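Local coordinates for Tat-secreted protein Rv2525c (Mycobacterium tuberculosis, PDB 4PMQ), which probably acts as a peptidoglycan hydrolase with glycosidase activity and shows esterase activity on p-nitrophenyl esters in vitro, at residues P104-Y118 / Q136-A150. Numbering follows the deposited sequence. Where two conformers were deposited one is given.
Sequences PIYASIDDNPSYEQY and QRTGVYANSKTIDWA. With GOL (glycerol), chain E.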
ATOM      1  N   PRO A 104      -4.316  -8.748  -3.352  1.00  5.91           N
ATOM      2  CA  PRO A 104      -3.612  -7.775  -4.189  1.00  4.47           C
ATOM      3  C   PRO A 104      -2.398  -7.201  -3.494  1.00  7.09           C
ATOM      4  O   PRO A 104      -2.171  -7.452  -2.297  1.00  6.39           O
ATOM      5  CB  PRO A 104      -4.670  -6.657  -4.378  1.00  6.01           C
ATOM      6  CG  PRO A 104      -5.427  -6.690  -3.063  1.00 10.64           C
ATOM      7  CD  PRO A 104      -5.522  -8.155  -2.725  1.00  7.92           C
ATOM      8  N   ILE A 105      -1.644  -6.369  -4.233  1.00  4.48           N
ATOM      9  CA  ILE A 105      -0.563  -5.583  -3.660  1.00  4.65           C
ATOM     10  C   ILE A 105      -0.813  -4.154  -4.101  1.00  7.05           C
ATOM     11  O   ILE A 105      -1.020  -3.878  -5.308  1.00  5.70           O
ATOM     12  CB  ILE A 105       0.845  -6.075  -4.059  1.00  6.43           C
ATOM     13  CG1 ILE A 105       1.100  -7.541  -3.639  1.00  7.05           C
ATOM     14  CG2 ILE A 105       1.955  -5.121  -3.530  1.00  7.72           C
ATOM     15  CD1 ILE A 105       2.361  -8.170  -4.379  1.00  8.40           C
ATOM     16  N   TYR A 106      -0.850  -3.261  -3.136  1.00  5.40           N
ATOM     17  CA  TYR A 106      -1.054  -1.842  -3.446  1.00  5.05           C
ATOM     18  C   TYR A 106       0.273  -1.180  -3.820  1.00  8.00           C
ATOM     19  O   TYR A 106       1.086  -0.920  -2.924  1.00  8.25           O
ATOM     20  CB  TYR A 106      -1.659  -1.117  -2.247  1.00  5.20           C
ATOM     21  CG  TYR A 106      -3.133  -1.389  -2.045  1.00  4.79           C
ATOM     22  CD1 TYR A 106      -3.570  -2.516  -1.349  1.00  6.77           C
ATOM     23  CD2 TYR A 106      -4.096  -0.497  -2.513  1.00  5.96           C
ATOM     24  CE1 TYR A 106      -4.934  -2.754  -1.140  1.00  6.30           C
ATOM     25  CE2 TYR A 106      -5.458  -0.693  -2.252  1.00  6.25           C
ATOM     26  CZ  TYR A 106      -5.874  -1.833  -1.590  1.00  6.72           C
ATOM     27  OH  TYR A 106      -7.228  -1.994  -1.325  1.00  6.26           O
ATOM     28  N   ALA A 107       0.502  -0.948  -5.129  1.00  6.05           N
ATOM     29  CA  ALA A 107       1.682  -0.233  -5.654  1.00  6.37           C
ATOM     30  C   ALA A 107       1.565   1.249  -5.264  1.00  8.69           C
ATOM     31  O   ALA A 107       0.493   1.856  -5.453  1.00  8.54           O
ATOM     32  CB  ALA A 107       1.763  -0.401  -7.159  1.00  7.92           C
ATOM     33  N   SER A 108       2.659   1.853  -4.740  1.00  7.27           N
ATOM     34  CA  SER A 108       2.567   3.236  -4.281  0.50  7.20           C
ATOM     35  C   SER A 108       2.947   4.308  -5.295  1.00  9.10           C
ATOM     36  O   SER A 108       3.992   4.239  -5.972  1.00  8.53           O
ATOM     37  CB  SER A 108       3.418   3.434  -3.036  0.50  8.90           C
ATOM     38  OG  SER A 108       2.937   2.537  -2.054  0.50 10.32           O
ATOM     39  N   ILE A 109       2.081   5.335  -5.350  1.00  5.94           N
ATOM     40  CA  ILE A 109       2.247   6.565  -6.109  1.00  6.48           C
ATOM     41  C   ILE A 109       2.271   7.622  -4.987  1.00  8.69           C
ATOM     42  O   ILE A 109       1.259   8.280  -4.751  1.00  8.32           O
ATOM     43  CB  ILE A 109       1.203   6.840  -7.221  1.00  8.59           C
ATOM     44  CG1 ILE A 109       0.992   5.631  -8.202  1.00  8.49           C
ATOM     45  CG2 ILE A 109       1.579   8.141  -7.978  1.00  8.67           C
ATOM     46  CD1 ILE A 109       2.220   5.079  -8.888  1.00  8.57           C
ATOM     47  N   ASP A 110       3.413   7.703  -4.237  1.00  7.36           N
ATOM     48  CA  ASP A 110       3.595   8.572  -3.080  1.00  6.42           C
ATOM     49  C   ASP A 110       3.980   9.981  -3.548  1.00 10.37           C
ATOM     50  O   ASP A 110       5.031  10.522  -3.207  1.00 11.90           O
ATOM     51  CB  ASP A 110       4.682   7.932  -2.170  1.00  8.22           C
ATOM     52  CG  ASP A 110       4.895   8.665  -0.863  1.00 20.60           C
ATOM     53  OD1 ASP A 110       3.923   9.297  -0.367  1.00 20.78           O
ATOM     54  OD2 ASP A 110       6.041   8.654  -0.364  1.00 21.45           O
ATOM     55  N   ASP A 111       3.120  10.545  -4.400  1.00  8.08           N
ATOM     56  CA  ASP A 111       3.314  11.817  -5.087  1.00  8.23           C
ATOM     57  C   ASP A 111       1.976  12.430  -5.468  1.00 10.05           C
ATOM     58  O   ASP A 111       0.918  11.772  -5.379  1.00  8.98           O
ATOM     59  CB  ASP A 111       4.137  11.543  -6.381  1.00 10.32           C
ATOM     60  CG  ASP A 111       5.630  11.460  -6.131  1.00 17.21           C
ATOM     61  OD1 ASP A 111       6.223  12.488  -5.734  1.00 17.83           O
ATOM     62  OD2 ASP A 111       6.197  10.362  -6.302  1.00 20.15           O
ATOM     63  N   ASN A 112       2.040  13.671  -5.952  1.00  8.30           N
ATOM     64  CA  ASN A 112       0.901  14.448  -6.434  1.00  7.85           C
ATOM     65  C   ASN A 112       1.215  14.774  -7.899  1.00 10.80           C
ATOM     66  O   ASN A 112       1.687  15.883  -8.217  1.00 10.95           O
ATOM     67  CB  ASN A 112       0.704  15.713  -5.565  1.00  9.59           C
ATOM     68  CG  ASN A 112      -0.456  16.540  -6.062  1.00 16.16           C
ATOM     69  OD1 ASN A 112      -1.308  16.022  -6.795  1.00  9.10           O
ATOM     70  ND2 ASN A 112      -0.495  17.837  -5.687  1.00 11.31           N
ATOM     71  N   PRO A 113       1.038  13.780  -8.793  1.00  8.40           N
ATOM     72  CA  PRO A 113       1.502  13.959 -10.176  1.00  7.92           C
ATOM     73  C   PRO A 113       0.585  14.779 -11.063  1.00 10.98           C
ATOM     74  O   PRO A 113      -0.638  14.802 -10.863  1.00  9.77           O
ATOM     75  CB  PRO A 113       1.550  12.511 -10.704  1.00  9.01           C
ATOM     76  CG  PRO A 113       0.433  11.832  -9.965  1.00 11.13           C
ATOM     77  CD  PRO A 113       0.508  12.411  -8.580  1.00  8.02           C
ATOM     78  N   SER A 114       1.187  15.353 -12.122  1.00  7.52           N
ATOM     79  CA  SER A 114       0.457  15.999 -13.202  1.00  7.50           C
ATOM     80  C   SER A 114      -0.125  14.930 -14.123  1.00 10.27           C
ATOM     81  O   SER A 114       0.373  13.781 -14.137  1.00  8.79           O
ATOM     82  CB  SER A 114       1.397  16.872 -14.016  1.00  9.04           C
ATOM     83  OG  SER A 114       2.358  16.012 -14.629  1.00 11.15           O
ATOM     84  N   TYR A 115      -1.079  15.337 -15.004  1.00  9.31           N
ATOM     85  CA  TYR A 115      -1.629  14.410 -15.991  1.00  9.22           C
ATOM     86  C   TYR A 115      -0.494  13.914 -16.935  1.00 10.11           C
ATOM     87  O   TYR A 115      -0.473  12.740 -17.322  1.00  9.82           O
ATOM     88  CB  TYR A 115      -2.760  15.090 -16.778  1.00 10.84           C
ATOM     89  CG  TYR A 115      -3.402  14.153 -17.767  1.00 14.84           C
ATOM     90  CD1 TYR A 115      -4.263  13.146 -17.342  1.00 16.94           C
ATOM     91  CD2 TYR A 115      -3.194  14.303 -19.136  1.00 16.89           C
ATOM     92  CE1 TYR A 115      -4.826  12.248 -18.249  1.00 20.69           C
ATOM     93  CE2 TYR A 115      -3.796  13.448 -20.058  1.00 18.55           C
ATOM     94  CZ  TYR A 115      -4.608  12.418 -19.611  1.00 31.81           C
ATOM     95  OH  TYR A 115      -5.197  11.564 -20.512  1.00 37.15           O
ATOM     96  N   GLU A 116       0.477  14.796 -17.247  1.00  8.33           N
ATOM     97  CA  GLU A 116       1.609  14.401 -18.085  1.00  6.97           C
ATOM     98  C   GLU A 116       2.412  13.265 -17.424  1.00 10.37           C
ATOM     99  O   GLU A 116       2.800  12.312 -18.113  1.00  9.49           O
ATOM    100  CB  GLU A 116       2.502  15.638 -18.338  1.00  8.39           C
ATOM    101  CG  GLU A 116       3.756  15.381 -19.140  1.00  9.77           C
ATOM    102  CD  GLU A 116       4.926  14.895 -18.302  1.00 20.77           C
ATOM    103  OE1 GLU A 116       5.087  15.397 -17.166  1.00 21.54           O
ATOM    104  OE2 GLU A 116       5.700  14.035 -18.783  1.00 12.86           O
ATOM    105  N   GLN A 117       2.663  13.359 -16.099  1.00  7.68           N
ATOM    106  CA  GLN A 117       3.428  12.316 -15.383  1.00  6.37           C
ATOM    107  C   GLN A 117       2.631  11.031 -15.341  1.00  7.98           C
ATOM    108  O   GLN A 117       3.178   9.959 -15.553  1.00  7.64           O
ATOM    109  CB  GLN A 117       3.792  12.791 -13.972  1.00  8.05           C
ATOM    110  CG  GLN A 117       4.886  13.862 -14.039  1.00  8.65           C
ATOM    111  CD  GLN A 117       5.094  14.509 -12.689  1.00 16.60           C
ATOM    112  OE1 GLN A 117       4.149  14.719 -11.911  1.00 11.45           O
ATOM    113  NE2 GLN A 117       6.340  14.826 -12.392  1.00 15.04           N
ATOM    114  N   TYR A 118       1.335  11.145 -15.122  1.00  6.50           N
ATOM    115  CA  TYR A 118       0.449   9.974 -15.069  1.00  6.06           C
ATOM    116  C   TYR A 118       0.469   9.229 -16.413  1.00  7.90           C
ATOM    117  O   TYR A 118       0.776   8.027 -16.460  1.00  7.73           O
ATOM    118  CB  TYR A 118      -0.972  10.433 -14.714  1.00  6.93           C
ATOM    119  CG  TYR A 118      -1.976   9.306 -14.911  1.00  6.31           C
ATOM    120  CD1 TYR A 118      -2.067   8.253 -13.995  1.00  8.41           C
ATOM    121  CD2 TYR A 118      -2.809   9.273 -16.029  1.00  6.48           C
ATOM    122  CE1 TYR A 118      -2.941   7.178 -14.209  1.00  9.17           C
ATOM    123  CE2 TYR A 118      -3.674   8.205 -16.253  1.00  7.34           C
ATOM    124  CZ  TYR A 118      -3.721   7.147 -15.351  1.00 10.06           C
ATOM    125  OH  TYR A 118      -4.603   6.114 -15.561  1.00  8.28           O
ATOM    126  N   GLN A 136      -6.439  -8.079 -11.530  1.00  7.76           N
ATOM    127  CA  GLN A 136      -7.206  -8.308 -10.292  1.00  8.53           C
ATOM    128  C   GLN A 136      -6.363  -8.116  -9.007  1.00 11.06           C
ATOM    129  O   GLN A 136      -6.933  -7.828  -7.951  1.00 11.44           O
ATOM    130  CB  GLN A 136      -7.840  -9.700 -10.310  1.00 10.89           C
ATOM    131  CG  GLN A 136      -9.119  -9.702 -11.136  1.00 25.15           C
ATOM    132  CD  GLN A 136      -9.895 -11.002 -11.019  1.00 48.46           C
ATOM    133  OE1 GLN A 136     -10.123 -11.532  -9.929  1.00 46.41           O
ATOM    134  NE2 GLN A 136     -10.362 -11.519 -12.138  1.00 39.26           N
ATOM    135  N   ARG A 137      -5.029  -8.249  -9.106  1.00  6.99           N
ATOM    136  CA  ARG A 137      -4.148  -8.115  -7.946  1.00  6.21           C
ATOM    137  C   ARG A 137      -3.493  -6.746  -7.847  1.00 10.09           C
ATOM    138  O   ARG A 137      -2.764  -6.506  -6.898  1.00  9.44           O
ATOM    139  CB  ARG A 137      -3.018  -9.166  -8.002  1.00  5.58           C
ATOM    140  CG  ARG A 137      -3.484 -10.599  -7.830  1.00  4.84           C
ATOM    141  CD  ARG A 137      -2.251 -11.484  -7.590  1.00  6.27           C
ATOM    142  NE  ARG A 137      -1.700 -11.258  -6.244  1.00  8.57           N
ATOM    143  CZ  ARG A 137      -0.479 -11.627  -5.859  1.00 13.75           C
ATOM    144  NH1 ARG A 137       0.364 -12.169  -6.727  1.00 11.64           N
ATOM    145  NH2 ARG A 137      -0.079 -11.413  -4.610  1.00  7.82           N
ATOM    146  N   THR A 138      -3.728  -5.856  -8.821  1.00  5.86           N
ATOM    147  CA  THR A 138      -3.042  -4.579  -8.829  1.00  5.15           C
ATOM    148  C   THR A 138      -3.822  -3.560  -8.006  1.00  9.46           C
ATOM    149  O   THR A 138      -4.915  -3.149  -8.393  1.00  7.88           O
ATOM    150  CB  THR A 138      -2.788  -4.131 -10.285  1.00  9.58           C
ATOM    151  OG1 THR A 138      -1.928  -5.104 -10.901  1.00  7.52           O
ATOM    152  CG2 THR A 138      -2.087  -2.761 -10.370  1.00  7.32           C
ATOM    153  N   GLY A 139      -3.202  -3.119  -6.915  1.00  5.50           N
ATOM    154  CA  GLY A 139      -3.749  -2.059  -6.082  1.00  5.04           C
ATOM    155  C   GLY A 139      -2.972  -0.786  -6.347  1.00  7.94           C
ATOM    156  O   GLY A 139      -1.808  -0.820  -6.781  1.00  6.73           O
ATOM    157  N   VAL A 140      -3.601   0.359  -6.061  1.00  5.51           N
ATOM    158  CA  VAL A 140      -2.942   1.641  -6.268  1.00  5.79           C
ATOM    159  C   VAL A 140      -3.147   2.525  -5.046  1.00  6.96           C
ATOM    160  O   VAL A 140      -4.298   2.818  -4.710  1.00  6.75           O
ATOM    161  CB  VAL A 140      -3.464   2.373  -7.557  1.00  8.90           C
ATOM    162  CG1 VAL A 140      -2.631   3.634  -7.850  1.00  8.84           C
ATOM    163  CG2 VAL A 140      -3.441   1.445  -8.778  1.00  8.75           C
ATOM    164  N   TYR A 141      -2.028   2.989  -4.431  1.00  4.27           N
ATOM    165  CA  TYR A 141      -2.022   3.976  -3.349  1.00  4.63           C
ATOM    166  C   TYR A 141      -1.731   5.298  -4.042  1.00  6.38           C
ATOM    167  O   TYR A 141      -0.650   5.467  -4.607  1.00  7.07           O
ATOM    168  CB  TYR A 141      -0.960   3.638  -2.276  1.00  4.96           C
ATOM    169  CG  TYR A 141      -0.638   4.760  -1.305  1.00  5.52           C
ATOM    170  CD1 TYR A 141      -1.506   5.080  -0.252  1.00  6.59           C
ATOM    171  CD2 TYR A 141       0.556   5.471  -1.401  1.00  6.78           C
ATOM    172  CE1 TYR A 141      -1.167   6.051   0.694  1.00  7.33           C
ATOM    173  CE2 TYR A 141       0.871   6.490  -0.502  1.00  7.64           C
ATOM    174  CZ  TYR A 141       0.017   6.764   0.554  1.00 11.14           C
ATOM    175  OH  TYR A 141       0.388   7.724   1.463  1.00  9.11           O
ATOM    176  N   ALA A 142      -2.697   6.207  -4.068  1.00  5.04           N
ATOM    177  CA  ALA A 142      -2.522   7.474  -4.789  1.00  4.88           C
ATOM    178  C   ALA A 142      -3.524   8.479  -4.266  1.00  7.66           C
ATOM    179  O   ALA A 142      -4.461   8.062  -3.560  1.00  6.37           O
ATOM    180  CB  ALA A 142      -2.753   7.247  -6.288  1.00  4.77           C
ATOM    181  N   ASN A 143      -3.415   9.766  -4.696  1.00  6.01           N
ATOM    182  CA  ASN A 143      -4.443  10.741  -4.300  1.00  5.50           C
ATOM    183  C   ASN A 143      -5.731  10.467  -5.141  1.00  7.49           C
ATOM    184  O   ASN A 143      -5.734   9.597  -6.048  1.00  6.89           O
ATOM    185  CB  ASN A 143      -3.945  12.171  -4.465  1.00  6.92           C
ATOM    186  CG  ASN A 143      -3.597  12.536  -5.890  1.00  9.51           C
ATOM    187  OD1 ASN A 143      -4.236  12.083  -6.861  1.00  7.97           O
ATOM    188  ND2 ASN A 143      -2.664  13.463  -6.063  1.00  8.74           N
ATOM    189  N   SER A 144      -6.833  11.141  -4.795  1.00  6.56           N
ATOM    190  CA  SER A 144      -8.116  10.868  -5.443  1.00  6.14           C
ATOM    191  C   SER A 144      -8.136  11.242  -6.923  1.00  7.87           C
ATOM    192  O   SER A 144      -8.861  10.586  -7.681  1.00  7.31           O
ATOM    193  CB  SER A 144      -9.252  11.556  -4.695  1.00  6.63           C
ATOM    194  OG  SER A 144      -9.106  12.954  -4.741  1.00  7.50           O
ATOM    195  N   LYS A 145      -7.340  12.256  -7.330  1.00  5.37           N
ATOM    196  CA  LYS A 145      -7.227  12.656  -8.738  0.50  5.66           C
ATOM    197  C   LYS A 145      -6.608  11.519  -9.565  1.00  8.70           C
ATOM    198  O   LYS A 145      -7.081  11.208 -10.673  1.00  8.92           O
ATOM    199  CB  LYS A 145      -6.374  13.926  -8.859  0.50  8.68           C
ATOM    200  CG  LYS A 145      -6.308  14.462 -10.290  0.50 23.65           C
ATOM    201  CD  LYS A 145      -5.673  15.846 -10.357  0.50 36.03           C
ATOM    202  CE  LYS A 145      -6.036  16.617 -11.610  0.50 46.10           C
ATOM    203  NZ  LYS A 145      -7.505  16.685 -11.867  0.50 49.05           N
ATOM    204  N   THR A 146      -5.543  10.924  -9.033  1.00  5.65           N
ATOM    205  CA  THR A 146      -4.810   9.841  -9.698  1.00  4.71           C
ATOM    206  C   THR A 146      -5.676   8.569  -9.723  1.00  7.45           C
ATOM    207  O   THR A 146      -5.697   7.843 -10.732  1.00  7.17           O
ATOM    208  CB  THR A 146      -3.436   9.645  -9.015  1.00  5.24           C
ATOM    209  OG1 THR A 146      -2.700  10.879  -9.092  1.00  6.36           O
ATOM    210  CG2 THR A 146      -2.599   8.548  -9.716  1.00  7.95           C
ATOM    211  N   ILE A 147      -6.393   8.308  -8.618  1.00  4.79           N
ATOM    212  CA  ILE A 147      -7.323   7.188  -8.566  1.00  4.37           C
ATOM    213  C   ILE A 147      -8.356   7.371  -9.679  1.00  8.78           C
ATOM    214  O   ILE A 147      -8.618   6.429 -10.430  1.00  6.99           O
ATOM    215  CB  ILE A 147      -7.985   7.060  -7.176  1.00  5.68           C
ATOM    216  CG1 ILE A 147      -6.967   6.490  -6.152  1.00  5.62           C
ATOM    217  CG2 ILE A 147      -9.239   6.172  -7.242  1.00  6.99           C
ATOM    218  CD1 ILE A 147      -7.469   6.654  -4.709  1.00  8.36           C
ATOM    219  N   ASP A 148      -8.883   8.607  -9.841  1.00  6.20           N
ATOM    220  CA  ASP A 148      -9.906   8.785 -10.878  1.00  6.28           C
ATOM    221  C   ASP A 148      -9.345   8.523 -12.280  1.00  8.89           C
ATOM    222  O   ASP A 148     -10.003   7.882 -13.115  1.00  8.20           O
ATOM    223  CB  ASP A 148     -10.552  10.171 -10.826  1.00  7.26           C
ATOM    224  CG  ASP A 148     -11.942  10.037 -11.393  1.00 11.44           C
ATOM    225  OD1 ASP A 148     -12.837   9.580 -10.650  1.00 12.17           O
ATOM    226  OD2 ASP A 148     -12.123  10.305 -12.609  1.00 11.95           O
ATOM    227  N   TRP A 149      -8.122   8.998 -12.532  1.00  6.61           N
ATOM    228  CA  TRP A 149      -7.531   8.759 -13.851  1.00  6.89           C
ATOM    229  C   TRP A 149      -7.377   7.264 -14.110  1.00  9.18           C
ATOM    230  O   TRP A 149      -7.721   6.791 -15.207  1.00  7.57           O
ATOM    231  CB  TRP A 149      -6.162   9.425 -13.967  1.00  5.85           C
ATOM    232  CG  TRP A 149      -6.152  10.922 -14.005  1.00  7.60           C
ATOM    233  CD1 TRP A 149      -7.025  11.737 -14.663  1.00 10.85           C
ATOM    234  CD2 TRP A 149      -5.079  11.772 -13.546  1.00  7.87           C
ATOM    235  NE1 TRP A 149      -6.600  13.054 -14.577  1.00 10.03           N
ATOM    236  CE2 TRP A 149      -5.404  13.095 -13.911  1.00 10.81           C
ATOM    237  CE3 TRP A 149      -3.870  11.534 -12.870  1.00  8.80           C
ATOM    238  CZ2 TRP A 149      -4.581  14.186 -13.588  1.00 10.15           C
ATOM    239  CZ3 TRP A 149      -3.053  12.616 -12.558  1.00  9.94           C
ATOM    240  CH2 TRP A 149      -3.450  13.927 -12.852  1.00 10.43           C
ATOM    241  N   ALA A 150      -6.892   6.518 -13.084  1.00  6.75           N
ATOM    242  CA  ALA A 150      -6.671   5.055 -13.169  1.00  6.72           C
ATOM    243  C   ALA A 150      -8.014   4.316 -13.366  1.00  8.66           C
ATOM    244  O   ALA A 150      -8.117   3.447 -14.235  1.00 10.06           O
ATOM    245  CB  ALA A 150      -5.962   4.570 -11.927  1.00  7.69           C
TER
HETATM  246  C1  GOL E 304       1.856   4.757   3.255  1.00 24.28           C
HETATM  247  O1  GOL E 304       2.054   6.079   3.730  1.00 21.06           O
HETATM  248  C2  GOL E 304       2.612   4.559   1.964  1.00 27.07           C
HETATM  249  O2  GOL E 304       4.019   4.685   2.206  1.00 22.33           O
HETATM  250  C3  GOL E 304       2.274   3.189   1.424  1.00 30.46           C
HETATM  251  O3  GOL E 304       3.284   2.700   0.557  1.00 33.09           O
HETATM  252  O   HOH W   1      -1.158  10.248  -6.512  1.00  9.98           O
HETATM  253  O   HOH W   2      -2.592  13.905  -8.960  1.00 16.02           O
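Trp149 is met by Tyr115 and Tyr118 in quite different ways. Tyr115 comes in edge-on: CD1 sits over one indole face, 3.6 Å from Trp149 CE2, with the planes 66° apart in a T-shaped pair; Lys145 O lies over the opposite face. Tyr118 slides past the tryptophan in the reverse direction, its ring plane 32° from the indole, an oblique pairing that is neither a stack nor edge-to-face. Trp149 CB sits over one face of the Tyr118 ring, a CH-pi contact 3.7 Å from the ring centroid. With CG anti to the backbone N (chi1 169°), the Tyr118 side chain leans across to the helix starting at Ser144, where its hydroxyl bonds to Asp153. Pro113 O meets the indole at its edge, in the ring plane, 3.6 Å from Trp149 CH2.

The aromatics join the start of helix 115-133, inside the beta-alpha-beta unit of strands 105-108 and 138-142, to helix 144-153, which follows its second strand; the parallel strands are consistent with the TIM-barrel clan of this glycoside hydrolase-like domain. Five backbone hydrogen bonds zip them together, from Ile105 N to Arg137 O through Ile109 N to Tyr141 O. At Gly139 they come very close, and the Tyr106 ring packs against this glycine, its CD2 3.9 Å from Gly139 CA.

Beyond the strands, Asn143 N-caps the second helix. Its OD1 takes Thr146 N almost head-on at 2.8 Å and the Thr146 hydroxyl from above the amide plane, a double grip that fixes the amide's rotation. A water links Asp111 O, Asn143 N and Thr146 OG1, tying the loop to this cap, while Pro113 CG rests 3.4 Å from Thr146 OG1. At the C-terminal strand ends, a glycerol, probably from the crystallisation liquor, lays C2 over one face of the Tyr141 ring.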